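Local atomic coordinates of SnoaL-like domain-containing protein (Xanthomonas campestris pv. campestris, PDB entry 3G8Z), a protein that is of unknown function but has a SnoaL-like domain of cystatin-like fold, the family of SnoaL-like polyketide cyclases. Residues 30-34 and 86-92; 108-114 and 144-148. All coordinates share one frame; numbering follows the deposited sequence.

Interaction 1. Residues 30-34 and 86-92; sequences ITAIQ and ISRADDY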
loop_
_atom_site.group_PDB
_atom_site.type_symbol
_atom_site.label_atom_id
_atom_site.label_comp_id
_atom_site.label_asym_id
_atom_site.label_seq_id
_atom_site.Cartn_x
_atom_site.Cartn_y
_atom_site.Cartn_z
ATOM N N ILE A 30 -9.945 -9.601 -6.147
ATOM C CA ILE A 30 -8.779 -10.297 -6.685
ATOM C C ILE A 30 -9.165 -11.626 -7.337
ATOM O O ILE A 30 -8.713 -11.929 -8.437
ATOM C CB ILE A 30 -7.697 -10.534 -5.617
ATOM C CG1 ILE A 30 -7.162 -9.194 -5.083
ATOM C CG2 ILE A 30 -6.542 -11.395 -6.180
ATOM C CD1 ILE A 30 -6.328 -8.398 -6.093
ATOM N N THR A 31 -10.011 -12.415 -6.697
ATOM C CA THR A 31 -10.445 -13.660 -7.313
ATOM C C THR A 31 -11.111 -13.397 -8.675
ATOM O O THR A 31 -10.906 -14.138 -9.647
ATOM C CB THR A 31 -11.405 -14.387 -6.398
ATOM O OG1 THR A 31 -10.694 -14.770 -5.220
ATOM C CG2 THR A 31 -12.026 -15.614 -7.083
ATOM N N ALA A 32 -11.891 -12.331 -8.753
ATOM C CA ALA A 32 -12.633 -12.042 -9.979
ATOM C C ALA A 32 -11.687 -11.605 -11.102
ATOM O O ALA A 32 -11.824 -12.035 -12.259
ATOM C CB ALA A 32 -13.727 -11.005 -9.711
ATOM N N ILE A 33 -10.702 -10.793 -10.766
ATOM C CA ILE A 33 -9.637 -10.457 -11.732
ATOM C C ILE A 33 -8.949 -11.740 -12.185
ATOM O O ILE A 33 -8.816 -11.996 -13.384
ATOM C CB ILE A 33 -8.621 -9.490 -11.131
ATOM C CG1 ILE A 33 -9.253 -8.108 -10.973
ATOM C CG2 ILE A 33 -7.363 -9.376 -11.994
ATOM C CD1 ILE A 33 -8.433 -7.226 -10.143
ATOM N N GLN A 34 -8.575 -12.586 -11.235
ATOM C CA GLN A 34 -7.823 -13.785 -11.571
ATOM C C GLN A 34 -8.596 -14.768 -12.432
ATOM O O GLN A 34 -8.010 -15.452 -13.280
ATOM C CB GLN A 34 -7.326 -14.475 -10.317
ATOM C CG GLN A 34 -6.219 -13.688 -9.628
ATOM C CD GLN A 34 -5.662 -14.418 -8.445
ATOM O OE1 GLN A 34 -6.410 -14.981 -7.647
ATOM N NE2 GLN A 34 -4.335 -14.399 -8.303
ATOM N N ILE A 86 -2.701 -10.977 -12.230
ATOM C CA ILE A 86 -2.222 -11.055 -10.868
ATOM C C ILE A 86 -1.889 -12.518 -10.658
ATOM O O ILE A 86 -2.775 -13.352 -10.413
ATOM C CB ILE A 86 -3.271 -10.551 -9.872
ATOM C CG1 ILE A 86 -3.620 -9.093 -10.187
ATOM C CG2 ILE A 86 -2.745 -10.676 -8.455
ATOM C CD1 ILE A 86 -4.679 -8.467 -9.271
ATOM N N SER A 87 -0.611 -12.842 -10.806
ATOM C CA SER A 87 -0.173 -14.228 -10.802
ATOM C C SER A 87 -0.134 -14.806 -9.403
ATOM O O SER A 87 -0.216 -16.031 -9.228
ATOM C CB SER A 87 1.198 -14.362 -11.492
ATOM O OG SER A 87 2.073 -13.324 -11.110
ATOM N N ARG A 88 -0.050 -13.938 -8.400
ATOM C CA ARG A 88 -0.023 -14.386 -7.025
ATOM C C ARG A 88 -0.452 -13.262 -6.135
ATOM O O ARG A 88 0.019 -12.155 -6.299
ATOM C CB ARG A 88 1.392 -14.830 -6.603
ATOM C CG ARG A 88 1.389 -15.690 -5.314
ATOM C CD ARG A 88 2.783 -15.920 -4.746
ATOM N NE ARG A 88 3.417 -14.639 -4.441
ATOM C CZ ARG A 88 4.446 -14.130 -5.121
ATOM N NH1 ARG A 88 4.960 -14.796 -6.141
ATOM N NH2 ARG A 88 4.951 -12.947 -4.784
ATOM N N ALA A 89 -1.351 -13.549 -5.203
ATOM C CA ALA A 89 -1.712 -12.601 -4.177
ATOM C C ALA A 89 -1.111 -13.095 -2.873
ATOM O O ALA A 89 -1.263 -14.257 -2.517
ATOM C CB ALA A 89 -3.226 -12.473 -4.039
ATOM N N ASP A 90 -0.432 -12.206 -2.167
ATOM C CA ASP A 90 0.253 -12.585 -0.952
ATOM C C ASP A 90 -0.583 -12.239 0.268
ATOM O O ASP A 90 -1.268 -13.110 0.803
ATOM C CB ASP A 90 1.619 -11.935 -0.900
ATOM C CG ASP A 90 2.504 -12.386 -2.042
ATOM O OD1 ASP A 90 2.605 -13.604 -2.276
ATOM O OD2 ASP A 90 3.076 -11.520 -2.717
ATOM N N ASP A 91 -0.561 -10.989 0.703
ATOM C CA ASP A 91 -1.262 -10.604 1.921
ATOM C C ASP A 91 -2.341 -9.565 1.649
ATOM O O ASP A 91 -2.162 -8.688 0.815
ATOM C CB ASP A 91 -0.269 -10.033 2.941
ATOM C CG ASP A 91 0.661 -11.089 3.509
ATOM O OD1 ASP A 91 0.156 -12.116 4.006
ATOM O OD2 ASP A 91 1.892 -10.894 3.473
ATOM N N TYR A 92 -3.453 -9.674 2.375
ATOM C CA TYR A 92 -4.493 -8.650 2.419
ATOM C C TYR A 92 -4.442 -7.987 3.778
ATOM O O TYR A 92 -4.569 -8.666 4.799
ATOM C CB TYR A 92 -5.879 -9.266 2.256
ATOM C CG TYR A 92 -6.074 -9.963 0.932
ATOM C CD1 TYR A 92 -5.562 -11.232 0.704
ATOM C CD2 TYR A 92 -6.804 -9.361 -0.078
ATOM C CE1 TYR A 92 -5.747 -11.862 -0.522
ATOM C CE2 TYR A 92 -7.002 -9.974 -1.269
ATOM C CZ TYR A 92 -6.462 -11.218 -1.499
ATOM O OH TYR A 92 -6.701 -11.806 -2.716
#

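Interaction 2. Residues 108-114 and 144-148; sequences QANGVTL and AFWGR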
loop_
_atom_site.group_PDB
_atom_site.type_symbol
_atom_site.label_atom_id
_atom_site.label_comp_id
_atom_site.label_asym_id
_atom_site.label_seq_id
_atom_site.Cartn_x
_atom_site.Cartn_y
_atom_site.Cartn_z
ATOM N N GLN A 108 2.743 -10.917 -20.907
ATOM C CA GLN A 108 3.658 -10.996 -22.016
ATOM C C GLN A 108 2.971 -10.287 -23.144
ATOM O O GLN A 108 1.979 -10.802 -23.675
ATOM C CB GLN A 108 3.924 -12.456 -22.341
ATOM C CG GLN A 108 4.808 -12.679 -23.569
ATOM C CD GLN A 108 6.191 -12.119 -23.372
ATOM O OE1 GLN A 108 6.893 -12.487 -22.427
ATOM N NE2 GLN A 108 6.612 -11.236 -24.293
ATOM N N ALA A 109 3.467 -9.099 -23.468
ATOM C CA ALA A 109 2.909 -8.265 -24.534
ATOM C C ALA A 109 3.867 -7.130 -24.942
ATOM O O ALA A 109 4.744 -6.719 -24.176
ATOM C CB ALA A 109 1.582 -7.695 -24.089
ATOM N N ASN A 110 3.680 -6.614 -26.156
ATOM C CA ASN A 110 4.539 -5.541 -26.691
ATOM C C ASN A 110 6.028 -5.862 -26.584
ATOM O O ASN A 110 6.865 -4.969 -26.490
ATOM C CB ASN A 110 4.242 -4.202 -26.037
ATOM C CG ASN A 110 2.874 -3.682 -26.398
ATOM O OD1 ASN A 110 2.236 -4.184 -27.344
ATOM N ND2 ASN A 110 2.393 -2.682 -25.646
ATOM N N GLY A 111 6.345 -7.148 -26.658
ATOM C CA GLY A 111 7.721 -7.598 -26.611
ATOM C C GLY A 111 8.273 -7.593 -25.198
ATOM O O GLY A 111 9.453 -7.806 -25.005
ATOM N N VAL A 112 7.419 -7.346 -24.212
ATOM C CA VAL A 112 7.851 -7.275 -22.816
ATOM C C VAL A 112 7.336 -8.440 -21.969
ATOM O O VAL A 112 6.137 -8.683 -21.913
ATOM C CB VAL A 112 7.371 -5.969 -22.129
ATOM C CG1 VAL A 112 7.867 -5.917 -20.667
ATOM C CG2 VAL A 112 7.833 -4.759 -22.926
ATOM N N THR A 113 8.247 -9.160 -21.333
ATOM C CA THR A 113 7.868 -10.157 -20.341
ATOM C C THR A 113 7.804 -9.470 -18.990
ATOM O O THR A 113 8.825 -9.035 -18.447
ATOM C CB THR A 113 8.855 -11.301 -20.274
ATOM O OG1 THR A 113 8.893 -11.950 -21.548
ATOM C CG2 THR A 113 8.422 -12.316 -19.179
ATOM N N LEU A 114 6.583 -9.343 -18.482
ATOM C CA LEU A 114 6.299 -8.620 -17.266
ATOM C C LEU A 114 6.271 -9.625 -16.147
ATOM O O LEU A 114 5.621 -10.661 -16.265
ATOM C CB LEU A 114 4.921 -7.979 -17.392
ATOM C CG LEU A 114 4.410 -7.092 -16.259
ATOM C CD1 LEU A 114 5.182 -5.780 -16.245
ATOM C CD2 LEU A 114 2.910 -6.826 -16.476
ATOM N N ALA A 144 6.599 0.016 -20.450
ATOM C CA ALA A 144 6.914 -0.554 -21.764
ATOM C C ALA A 144 5.866 -1.605 -22.146
ATOM O O ALA A 144 5.461 -1.705 -23.308
ATOM C CB ALA A 144 8.305 -1.156 -21.773
ATOM N N PHE A 145 5.435 -2.386 -21.159
ATOM C CA PHE A 145 4.434 -3.419 -21.371
ATOM C C PHE A 145 3.155 -2.824 -21.983
ATOM O O PHE A 145 2.610 -3.329 -22.986
ATOM C CB PHE A 145 4.145 -4.100 -20.032
ATOM C CG PHE A 145 3.094 -5.182 -20.081
ATOM C CD1 PHE A 145 3.412 -6.465 -20.499
ATOM C CD2 PHE A 145 1.798 -4.940 -19.632
ATOM C CE1 PHE A 145 2.463 -7.459 -20.513
ATOM C CE2 PHE A 145 0.846 -5.934 -19.659
ATOM C CZ PHE A 145 1.184 -7.206 -20.110
ATOM N N TRP A 146 2.652 -1.768 -21.375
ATOM C CA TRP A 146 1.384 -1.207 -21.802
ATOM C C TRP A 146 1.559 -0.403 -23.058
ATOM O O TRP A 146 0.692 -0.379 -23.922
ATOM C CB TRP A 146 0.762 -0.362 -20.687
ATOM C CG TRP A 146 0.283 -1.178 -19.501
ATOM C CD1 TRP A 146 0.663 -1.035 -18.199
ATOM C CD2 TRP A 146 -0.695 -2.224 -19.510
ATOM N NE1 TRP A 146 0.016 -1.933 -17.417
ATOM C CE2 TRP A 146 -0.840 -2.666 -18.192
ATOM C CE3 TRP A 146 -1.442 -2.847 -20.508
ATOM C CZ2 TRP A 146 -1.686 -3.696 -17.846
ATOM C CZ3 TRP A 146 -2.294 -3.867 -20.144
ATOM C CH2 TRP A 146 -2.410 -4.273 -18.835
ATOM N N GLY A 147 2.684 0.280 -23.144
ATOM C CA GLY A 147 3.023 1.031 -24.311
ATOM C C GLY A 147 2.325 2.355 -24.408
ATOM O O GLY A 147 1.557 2.773 -23.542
ATOM N N ARG A 148 2.638 3.018 -25.506
ATOM C CA ARG A 148 1.978 4.237 -25.900
ATOM C C ARG A 148 0.993 3.891 -26.991
ATOM O O ARG A 148 0.044 4.646 -27.182
ATOM C CB ARG A 148 3.006 5.213 -26.457
ATOM C CG ARG A 148 4.118 5.542 -25.511
ATOM C CD ARG A 148 3.617 6.472 -24.433
ATOM N NE ARG A 148 4.539 7.578 -24.212
ATOM C CZ ARG A 148 4.744 8.581 -25.065
ATOM N NH1 ARG A 148 4.099 8.642 -26.226
ATOM N NH2 ARG A 148 5.607 9.529 -24.759
ATOM O OXT ARG A 148 1.155 2.889 -27.731
HETATM O O HOH W 1 0.665 -0.787 -26.947
#

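Interaction 1. Residues 30-34 and 86-92
Gln34 NE2 donates to Ile86 O at 2.8 Å, with the acceptor 7° out of the Gln34 amide plane. The bond is nearly straight at the hydrogen, 169°, yet the donor stands above the carbonyl plane of Ile86 and misses the lone-pair direction. Beyond CG the Gln34 chain is extended, which carries the amide across to the strand. The Tyr92 ring takes Ile30 CG1 obliquely, 3.9 Å from CE2, while its hydroxyl OH ends 3.3 Å from Ile30 CB. At the edge of the Arg88 guanidinium, NE and NH2 bind Asp90 OD1 and OD2, one each, as a salt bridge within the strand. With its CG2 anti to the backbone N, Ile30 divides its contacts: CG2 faces Ala89 CB at 4.1 Å, and CD1 reaches Ile86 CD1 at 3.6 Å, the two isoleucines crossing at about a right angle. Ile33 CG2 completes the apolar patch, 3.9 Å from Ile86 CD1. Ile101 of strand 98-109 also packs on Ile30 and Tyr92. A classic beta bulge sets Ser87 and Arg88 opposite the single residue Glu104. The axes of 30-34 and 86-92 run at 149°, placing helix 22-35 on outermost strand 85-95, the helix-on-curved-sheet packing of the cystatin-like fold.

Interaction 2. Residues 108-114 and 144-148
Aromatic and apolar packing around Phe145 dominates the contact between the hairpin 108-114 and the end of helix 139-146. Leu114 CD2 makes a CH-pi contact over one face of the ring, 3.7 Å from the centroid and only 6° off the normal, so the methyl sits almost exactly over the centre. The ring gets there because Phe145 CG is anti to its own backbone N (chi1 179°), which sends it from the helix towards the hairpin. Ala109 CB approaches Phe145 CE1 at 3.7 Å, and Leu114 CB lies 3.8 Å from Phe145 CD1. Val112 sets CG2 against Ala144 CB at 3.8 Å, and its CG1 lies more loosely near Phe145 CB.

Polar groups border this packing. Gln108 N and Val112 O lie at the ring edge near its plane; Gln108 N is hydrogen-bonded to Thr83 OG1. The amide of Asn110 reaches over the helix end, with ND2 2.7 Å from Phe145 O. A water accepts from Asn110 ND2 at 2.9 Å and donates to Trp146 O at 3.1 Å, bridging turn and helix; Trp146 O also accepts from Gln58 NE2.

Within the hairpin, reciprocal backbone bonds between Ala109 and Val112 close the turn. Gly147, with positive phi, leaves the helix just beyond. The whole is a tight beta hairpin with a type I' turn, joining strands 98-109 and 112-125, packed on the end of helix 139-146.

In the fold
From the N terminus, helix 22-35 comes first, and interaction 1 closes a long loop of 51 residues that contains helices 38-44 and 66-79 and strands 49-53 and 61-64, bringing the helix onto outermost strand 85-95. The chain then turns into strand 98-109, the neighbour of 85-95 in the sheet, and enters the hairpin of interaction 2. That contact closes a second, shorter loop of 29 residues, mostly strand, returning helix 139-146 to the turn between strands 98-109 and 112-125. The two loops follow in series, neither nested nor crossed. The centres of interactions 1 and 2 lie 21 Å apart and their nearest atoms about 7 Å, so they do not touch; the shared sheet connects them.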